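Local coordinates for GARP domain-containing protein (PDB 6XZ6), which serves as a trypanosome receptor for the host complement regulator factor H, and increases transmission of the parasite to tsetse flies, at residues N5-C17 / A122-A135. Residues are numbered along the deposited sequence; the frame is centred on the assembly and turned at random.
Sequences NLEAELEQTKALC and AAEHGGNETIKQLA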
loop_
_atom_site.group_PDB
_atom_site.type_symbol
_atom_site.label_atom_id
_atom_site.label_comp_id
_atom_site.label_asym_id
_atom_site.label_seq_id
_atom_site.Cartn_x
_atom_site.Cartn_y
_atom_site.Cartn_z
ATOM N N ASN A 5 4.648 28.087 18.484
ATOM C CA ASN A 5 5.719 27.263 17.941
ATOM C C ASN A 5 5.586 25.829 18.428
ATOM O O ASN A 5 5.824 24.915 17.653
ATOM C CB ASN A 5 7.080 27.822 18.311
ATOM C CG ASN A 5 7.648 28.820 17.338
ATOM O OD1 ASN A 5 6.986 29.289 16.402
ATOM N ND2 ASN A 5 8.912 29.153 17.538
ATOM N N LEU A 6 5.196 25.622 19.693
ATOM C CA LEU A 6 4.932 24.285 20.258
ATOM C C LEU A 6 3.629 23.685 19.688
ATOM O O LEU A 6 3.613 22.510 19.367
ATOM C CB LEU A 6 4.917 24.306 21.786
ATOM C CG LEU A 6 6.290 24.450 22.494
ATOM C CD1 LEU A 6 6.112 24.538 23.983
ATOM C CD2 LEU A 6 7.231 23.289 22.195
ATOM N N GLU A 7 2.573 24.504 19.494
ATOM C CA GLU A 7 1.303 24.110 18.856
ATOM C C GLU A 7 1.586 23.647 17.392
ATOM O O GLU A 7 1.064 22.619 16.969
ATOM C CB GLU A 7 0.280 25.269 18.845
ATOM C CG GLU A 7 -0.100 25.850 20.212
ATOM C CD GLU A 7 -0.792 27.219 20.236
ATOM O OE1 GLU A 7 -1.525 27.534 19.270
ATOM O OE2 GLU A 7 -0.609 27.974 21.223
ATOM N N ALA A 8 2.439 24.402 16.649
ATOM C CA ALA A 8 2.899 24.130 15.289
ATOM C C ALA A 8 3.623 22.785 15.247
ATOM O O ALA A 8 3.243 21.893 14.477
ATOM C CB ALA A 8 3.851 25.229 14.840
ATOM N N GLU A 9 4.633 22.628 16.107
ATOM C CA GLU A 9 5.426 21.425 16.198
ATOM C C GLU A 9 4.604 20.203 16.615
ATOM O O GLU A 9 4.894 19.093 16.180
ATOM C CB GLU A 9 6.633 21.666 17.112
ATOM C CG GLU A 9 7.613 20.493 17.098
ATOM C CD GLU A 9 8.781 20.543 18.054
ATOM O OE1 GLU A 9 9.438 19.488 18.195
ATOM O OE2 GLU A 9 9.033 21.614 18.661
ATOM N N LEU A 10 3.566 20.398 17.440
ATOM C CA LEU A 10 2.691 19.280 17.869
ATOM C C LEU A 10 1.774 18.869 16.712
ATOM O O LEU A 10 1.586 17.675 16.483
ATOM C CB LEU A 10 1.892 19.632 19.138
ATOM C CG LEU A 10 0.993 18.562 19.766
ATOM C CD1 LEU A 10 1.722 17.163 19.919
ATOM C CD2 LEU A 10 0.500 19.026 21.064
ATOM N N GLU A 11 1.256 19.857 15.949
ATOM C CA GLU A 11 0.429 19.629 14.755
ATOM C C GLU A 11 1.243 18.905 13.702
ATOM O O GLU A 11 0.742 17.942 13.119
ATOM C CB GLU A 11 -0.189 20.942 14.203
ATOM C CG GLU A 11 -1.537 21.299 14.823
ATOM C CD GLU A 11 -2.461 20.147 15.226
ATOM O OE1 GLU A 11 -2.654 19.940 16.450
ATOM O OE2 GLU A 11 -2.977 19.444 14.323
ATOM N N GLN A 12 2.523 19.322 13.521
ATOM C CA GLN A 12 3.490 18.714 12.584
ATOM C C GLN A 12 3.870 17.294 12.977
ATOM O O GLN A 12 4.020 16.466 12.094
ATOM C CB GLN A 12 4.781 19.548 12.476
ATOM C CG GLN A 12 4.642 20.875 11.739
ATOM C CD GLN A 12 5.822 21.781 11.976
ATOM O OE1 GLN A 12 6.904 21.387 12.457
ATOM N NE2 GLN A 12 5.625 23.023 11.640
ATOM N N THR A 13 4.104 17.032 14.278
ATOM C CA THR A 13 4.528 15.711 14.771
ATOM C C THR A 13 3.384 14.693 14.591
ATOM O O THR A 13 3.646 13.567 14.202
ATOM C CB THR A 13 5.102 15.810 16.204
ATOM O OG1 THR A 13 6.160 16.755 16.186
ATOM C CG2 THR A 13 5.658 14.481 16.716
ATOM N N LYS A 14 2.119 15.132 14.818
ATOM C CA LYS A 14 0.901 14.359 14.639
ATOM C C LYS A 14 0.745 13.953 13.167
ATOM O O LYS A 14 0.411 12.811 12.903
ATOM C CB LYS A 14 -0.312 15.190 15.089
ATOM C CG LYS A 14 -0.655 15.100 16.577
ATOM C CD LYS A 14 -1.693 16.117 16.938
ATOM C CE LYS A 14 -2.331 15.891 18.284
ATOM N NZ LYS A 14 -3.385 16.917 18.581
ATOM N N ALA A 15 1.012 14.876 12.211
ATOM C CA ALA A 15 0.938 14.641 10.760
ATOM C C ALA A 15 1.954 13.613 10.296
ATOM O O ALA A 15 1.606 12.772 9.485
ATOM C CB ALA A 15 1.131 15.931 10.014
ATOM N N LEU A 16 3.190 13.648 10.827
ATOM C CA LEU A 16 4.264 12.668 10.570
ATOM C C LEU A 16 3.852 11.284 11.075
ATOM O O LEU A 16 4.057 10.288 10.403
ATOM C CB LEU A 16 5.580 13.096 11.277
ATOM C CG LEU A 16 6.341 14.331 10.742
ATOM C CD1 LEU A 16 7.567 14.569 11.549
ATOM C CD2 LEU A 16 6.772 14.136 9.307
ATOM N N CYS A 17 3.255 11.245 12.248
ATOM C CA CYS A 17 2.752 10.069 12.957
ATOM C C CYS A 17 1.605 9.376 12.166
ATOM O O CYS A 17 1.629 8.161 12.007
ATOM C CB CYS A 17 2.319 10.490 14.366
ATOM S SG CYS A 17 2.012 9.137 15.526
ATOM N N ALA A 122 12.077 13.757 16.744
ATOM C CA ALA A 122 11.047 14.372 17.622
ATOM C C ALA A 122 10.978 13.644 19.002
ATOM O O ALA A 122 10.752 14.299 20.031
ATOM C CB ALA A 122 9.683 14.362 16.942
ATOM N N ALA A 123 11.217 12.306 19.037
ATOM C CA ALA A 123 11.253 11.526 20.285
ATOM C C ALA A 123 12.397 11.962 21.202
ATOM O O ALA A 123 12.211 12.053 22.421
ATOM C CB ALA A 123 11.387 10.048 19.977
ATOM N N GLU A 124 13.572 12.246 20.601
ATOM C CA GLU A 124 14.821 12.641 21.261
ATOM C C GLU A 124 14.961 14.153 21.514
ATOM O O GLU A 124 15.499 14.541 22.553
ATOM C CB GLU A 124 16.017 12.190 20.412
ATOM C CG GLU A 124 16.114 10.688 20.176
ATOM C CD GLU A 124 16.968 10.233 19.000
ATOM O OE1 GLU A 124 17.682 11.067 18.392
ATOM O OE2 GLU A 124 16.916 9.021 18.685
ATOM N N HIS A 125 14.535 14.998 20.548
ATOM C CA HIS A 125 14.714 16.444 20.581
ATOM C C HIS A 125 13.425 17.273 20.368
ATOM O O HIS A 125 13.507 18.442 19.978
ATOM C CB HIS A 125 15.806 16.860 19.567
ATOM C CG HIS A 125 17.070 16.068 19.677
ATOM N ND1 HIS A 125 17.896 16.169 20.788
ATOM C CD2 HIS A 125 17.593 15.157 18.824
ATOM C CE1 HIS A 125 18.895 15.320 20.578
ATOM N NE2 HIS A 125 18.763 14.692 19.407
ATOM N N GLY A 126 12.264 16.697 20.663
ATOM C CA GLY A 126 10.987 17.401 20.551
ATOM C C GLY A 126 10.951 18.548 21.527
ATOM O O GLY A 126 11.572 18.462 22.593
ATOM N N GLY A 127 10.266 19.626 21.146
ATOM C CA GLY A 127 10.187 20.878 21.905
ATOM C C GLY A 127 9.592 20.816 23.295
ATOM O O GLY A 127 9.973 21.613 24.155
ATOM N N ASN A 128 8.663 19.868 23.512
ATOM C CA ASN A 128 7.853 19.652 24.726
ATOM C C ASN A 128 7.981 18.192 25.085
ATOM O O ASN A 128 8.415 17.381 24.254
ATOM C CB ASN A 128 6.368 19.851 24.361
ATOM C CG ASN A 128 5.594 20.769 25.213
ATOM O OD1 ASN A 128 6.058 21.263 26.252
ATOM N ND2 ASN A 128 4.359 21.000 24.786
ATOM N N GLU A 129 7.504 17.829 26.294
ATOM C CA GLU A 129 7.520 16.444 26.721
ATOM C C GLU A 129 6.290 15.721 26.107
ATOM O O GLU A 129 6.326 14.498 25.941
ATOM C CB GLU A 129 7.649 16.389 28.248
ATOM C CG GLU A 129 8.309 15.158 28.846
ATOM C CD GLU A 129 9.564 14.589 28.220
ATOM O OE1 GLU A 129 9.501 13.456 27.682
ATOM O OE2 GLU A 129 10.597 15.298 28.239
ATOM N N THR A 130 5.250 16.495 25.689
ATOM C CA THR A 130 4.043 16.028 24.980
ATOM C C THR A 130 4.437 15.580 23.554
ATOM O O THR A 130 4.078 14.485 23.129
ATOM C CB THR A 130 3.011 17.156 24.903
ATOM O OG1 THR A 130 2.693 17.595 26.214
ATOM C CG2 THR A 130 1.743 16.756 24.160
ATOM N N ILE A 131 5.176 16.438 22.824
ATOM C CA ILE A 131 5.703 16.170 21.474
ATOM C C ILE A 131 6.634 14.934 21.493
ATOM O O ILE A 131 6.462 14.054 20.656
ATOM C CB ILE A 131 6.382 17.441 20.878
ATOM C CG1 ILE A 131 5.370 18.617 20.791
ATOM C CG2 ILE A 131 7.035 17.150 19.516
ATOM C CD1 ILE A 131 5.977 20.037 20.733
ATOM N N LYS A 132 7.576 14.850 22.467
ATOM C CA LYS A 132 8.510 13.718 22.644
ATOM C C LYS A 132 7.720 12.457 22.969
ATOM O O LYS A 132 8.100 11.376 22.501
ATOM C CB LYS A 132 9.493 13.958 23.796
ATOM C CG LYS A 132 10.669 14.831 23.486
ATOM C CD LYS A 132 11.569 14.890 24.721
ATOM C CE LYS A 132 12.656 15.934 24.578
ATOM N NZ LYS A 132 13.102 16.441 25.905
ATOM N N GLN A 133 6.613 12.603 23.766
ATOM C CA GLN A 133 5.779 11.457 24.152
ATOM C C GLN A 133 4.979 10.904 22.988
ATOM O O GLN A 133 4.881 9.682 22.860
ATOM C CB GLN A 133 4.858 11.796 25.312
ATOM C CG GLN A 133 4.100 10.601 25.834
ATOM C CD GLN A 133 2.934 11.022 26.639
ATOM O OE1 GLN A 133 1.921 11.495 26.124
ATOM N NE2 GLN A 133 3.070 10.868 27.921
ATOM N N LEU A 134 4.412 11.798 22.144
ATOM C CA LEU A 134 3.627 11.416 20.967
ATOM C C LEU A 134 4.493 10.648 19.962
ATOM O O LEU A 134 4.073 9.590 19.500
ATOM C CB LEU A 134 2.947 12.642 20.328
ATOM C CG LEU A 134 2.462 12.469 18.890
ATOM C CD1 LEU A 134 1.158 11.726 18.820
ATOM C CD2 LEU A 134 2.325 13.789 18.207
ATOM N N ALA A 135 5.714 11.168 19.667
ATOM C CA ALA A 135 6.679 10.563 18.750
ATOM C C ALA A 135 7.256 9.225 19.285
ATOM O O ALA A 135 7.526 8.329 18.481
ATOM C CB ALA A 135 7.790 11.538 18.456
#
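L6 spreads its two methyls over the turn that starts helix 129-137: CD2 lies against the backbone of G127, CD1 beside the side-chain amide of N128, the two side chains crossing at about a right angle. A leucine suits this place because its forked end can also reach I131, with CD2 3.8 Å from I131 CD1. One turn on, E9 stretches out fully, CG anti to the backbone N (chi1 -172°), which carries its carboxylate to the 126-127 loop. There the N-H of G127 bonds E9 OE1 at 3.1 Å on the syn side, 33° out of the carboxylate plane. G127, with no side chain, lets E9 and L6 come close to its backbone. The same OE1 forms a salt bridge with R16 of the chain of Complement factor H, so the loop amide probably helps to position this carboxylate for factor H.

L10 suits its place by its branched tip, CD1 on L134 CD2 and CD2 on T130 CG2. The segments 5-17 and 129-135 run parallel, their axes 9.8 Å apart and 3° from each other, and pack knobs-into-holes at one end of the elongated helical bundle: I131 enters the hole formed by L6, E9, L10 and T13, L134 that of L10, T13, K14 and C17. T13 is a knob in return, set among A122, I131, L134 and A135, its CG2 toward the alanines and L134; its hydroxyl donates to E9 O, a helix carbonyl that satisfies it. K14 lends its aliphatic stem, CG 3.6 Å from L134 CD2. Finally, C17 SG borders L134 CD1 and is tied by a disulfide to C138, just beyond helix 129-137.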